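Local coordinates for ribokinase (Staphylococcus aureus, PDB 3RY7) that catalyses the ATP- and magnesium-dependent phosphorylation of D-ribose at its 5-hydroxyl and is activated by monovalent cations, at the interface of chains A and B. Residues are numbered along the deposited sequence; one frame, centred on the assembly and turned at random. Chains: chain A/B, Ribokinase.

The interface of chains A and B. Residues chain A 45, 48-49, 52, 251, 255, 285; chain B 291-292, 294-296.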
loop_
_atom_site.group_PDB
_atom_site.type_symbol
_atom_site.label_atom_id
_atom_site.label_comp_id
_atom_site.label_asym_id
_atom_site.label_seq_id
_atom_site.Cartn_x
_atom_site.Cartn_y
_atom_site.Cartn_z
ATOM N N ASN A 45 4.594 4.278 16.631
ATOM C CA ASN A 45 3.346 4.306 15.874
ATOM C C ASN A 45 2.463 5.452 16.344
ATOM O O ASN A 45 1.965 6.241 15.541
ATOM C CB ASN A 45 2.574 2.991 16.045
ATOM C CG ASN A 45 3.220 1.808 15.320
ATOM O OD1 ASN A 45 4.176 1.961 14.558
ATOM N ND2 ASN A 45 2.693 0.619 15.569
ATOM N N ILE A 48 3.984 8.977 15.535
ATOM C CA ILE A 48 3.847 9.337 14.131
ATOM C C ILE A 48 2.386 9.653 13.791
ATOM O O ILE A 48 2.113 10.576 13.046
ATOM C CB ILE A 48 4.369 8.213 13.201
ATOM C CG1 ILE A 48 5.904 8.186 13.216
ATOM C CG2 ILE A 48 3.830 8.400 11.773
ATOM C CD1 ILE A 48 6.498 6.863 12.747
ATOM N N ALA A 49 1.450 8.894 14.357
ATOM C CA ALA A 49 0.028 9.196 14.167
ATOM C C ALA A 49 -0.339 10.580 14.705
ATOM O O ALA A 49 -0.873 11.407 13.962
ATOM C CB ALA A 49 -0.850 8.108 14.793
ATOM N N ARG A 52 1.272 13.215 12.522
ATOM C CA ARG A 52 0.674 13.350 11.194
ATOM C C ARG A 52 -0.710 13.978 11.288
ATOM O O ARG A 52 -1.205 14.534 10.313
ATOM C CB ARG A 52 0.642 12.020 10.433
ATOM C CG ARG A 52 1.960 11.739 9.707
ATOM C CD ARG A 52 2.025 10.368 9.039
ATOM N NE ARG A 52 3.411 10.066 8.682
ATOM C CZ ARG A 52 3.879 8.850 8.407
ATOM N NH1 ARG A 52 3.065 7.793 8.415
ATOM N NH2 ARG A 52 5.169 8.696 8.117
ATOM N N ALA A 251 -1.157 -1.273 12.448
ATOM C CA ALA A 251 -1.035 -0.210 13.450
ATOM C C ALA A 251 -2.317 0.619 13.565
ATOM O O ALA A 251 -2.255 1.837 13.770
ATOM C CB ALA A 251 0.137 0.706 13.117
ATOM N N THR A 255 -2.926 4.026 15.732
ATOM C CA THR A 255 -3.390 5.152 14.920
ATOM C C THR A 255 -4.669 5.759 15.525
ATOM O O THR A 255 -4.864 6.971 15.491
ATOM C CB THR A 255 -3.637 4.725 13.444
ATOM O OG1 THR A 255 -2.409 4.245 12.867
ATOM C CG2 THR A 255 -4.193 5.886 12.614
ATOM N N THR A 285 -6.117 2.996 7.478
ATOM C CA THR A 285 -4.962 2.137 7.525
ATOM C C THR A 285 -5.224 0.798 6.927
ATOM O O THR A 285 -4.325 0.134 6.549
ATOM C CB THR A 285 -4.292 1.911 8.956
ATOM O OG1 THR A 285 -5.063 1.029 9.757
ATOM C CG2 THR A 285 -3.973 3.175 9.672
ATOM N N ALA B 291 3.571 -0.854 8.144
ATOM C CA ALA B 291 2.485 -0.183 8.847
ATOM C C ALA B 291 2.686 1.330 9.064
ATOM O O ALA B 291 1.798 2.115 8.748
ATOM C CB ALA B 291 2.208 -0.893 10.165
ATOM N N GLN B 292 3.838 1.745 9.596
ATOM C CA GLN B 292 4.036 3.163 9.910
ATOM C C GLN B 292 3.878 4.012 8.682
ATOM O O GLN B 292 3.418 5.153 8.755
ATOM C CB GLN B 292 5.414 3.436 10.504
ATOM C CG GLN B 292 5.622 2.787 11.811
ATOM C CD GLN B 292 6.839 3.304 12.522
ATOM O OE1 GLN B 292 7.835 3.713 11.904
ATOM N NE2 GLN B 292 6.770 3.302 13.842
ATOM N N SER B 294 1.912 3.708 6.254
ATOM C CA SER B 294 0.531 3.953 5.878
ATOM C C SER B 294 -0.304 4.612 6.975
ATOM O O SER B 294 -1.523 4.729 6.851
ATOM C CB SER B 294 -0.118 2.671 5.372
ATOM O OG SER B 294 0.561 2.183 4.227
ATOM N N ILE B 295 0.353 5.028 8.055
ATOM C CA ILE B 295 -0.321 5.869 9.038
ATOM C C ILE B 295 -0.605 7.199 8.342
ATOM O O ILE B 295 0.325 7.896 7.917
ATOM C CB ILE B 295 0.507 6.081 10.335
ATOM C CG1 ILE B 295 0.613 4.769 11.114
ATOM C CG2 ILE B 295 -0.107 7.158 11.205
ATOM C CD1 ILE B 295 1.539 4.840 12.323
ATOM N N PRO B 296 -1.903 7.549 8.223
ATOM C CA PRO B 296 -2.447 8.675 7.438
ATOM C C PRO B 296 -2.087 10.093 7.902
ATOM O O PRO B 296 -1.703 10.331 9.051
ATOM C CB PRO B 296 -3.969 8.472 7.528
ATOM C CG PRO B 296 -4.183 7.651 8.779
ATOM C CD PRO B 296 -2.966 6.759 8.877
#
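B:Ile295, with 87 Å² buried, inserts its two branches between helices 42-52 and 252-263 of chain A. CG1 stands anti to the carbonyl carbon (chi1 -68°) and runs alongside A:Thr255, passing OG1 at 3.5 Å; beyond it, the CD1 tip lies 4.0 Å from A:Asn45 CA. The other branch, CG2, rests on A:Ala49, 3.6 Å from its CA. A:Thr255 OG1 is oriented by its 2.6 Å hydrogen bond to A:Ala251 O.

B:Gln292 extends across A:Asn45 at about a right angle and donates from NE2 to the side-chain carbonyl OD1 at 3.0 Å; the acceptor lies almost in the glutamine amide plane, though the two amide planes are 68° apart. A:Ile48 CD1 packs against the same amide at CD.

The ring of B:Pro296 is met at CD by A:Thr285 CG2 (3.8 Å), and A:Thr255 CG2 points at it tip to tip. Both A:Thr285 and B:Ser294 are potassium-binding positions, so the activating site likely spans the two chains; active-site A:Asp254 is about 7 Å from the patch centre. The placement of chain B residues 291-296 against chain A is consistent with exchanged C-terminal segments in a two-fold dimer, although the structure alone does not establish it in solution.

A:Arg52, its guanidinium covered on one face by A:Ile48 CG2, uses NH1 to bridge two backbone carbonyls: B:Gln292 O at 2.7 Å, approached at 162° to the C=O, and B:Ile295 O, on a lone pair.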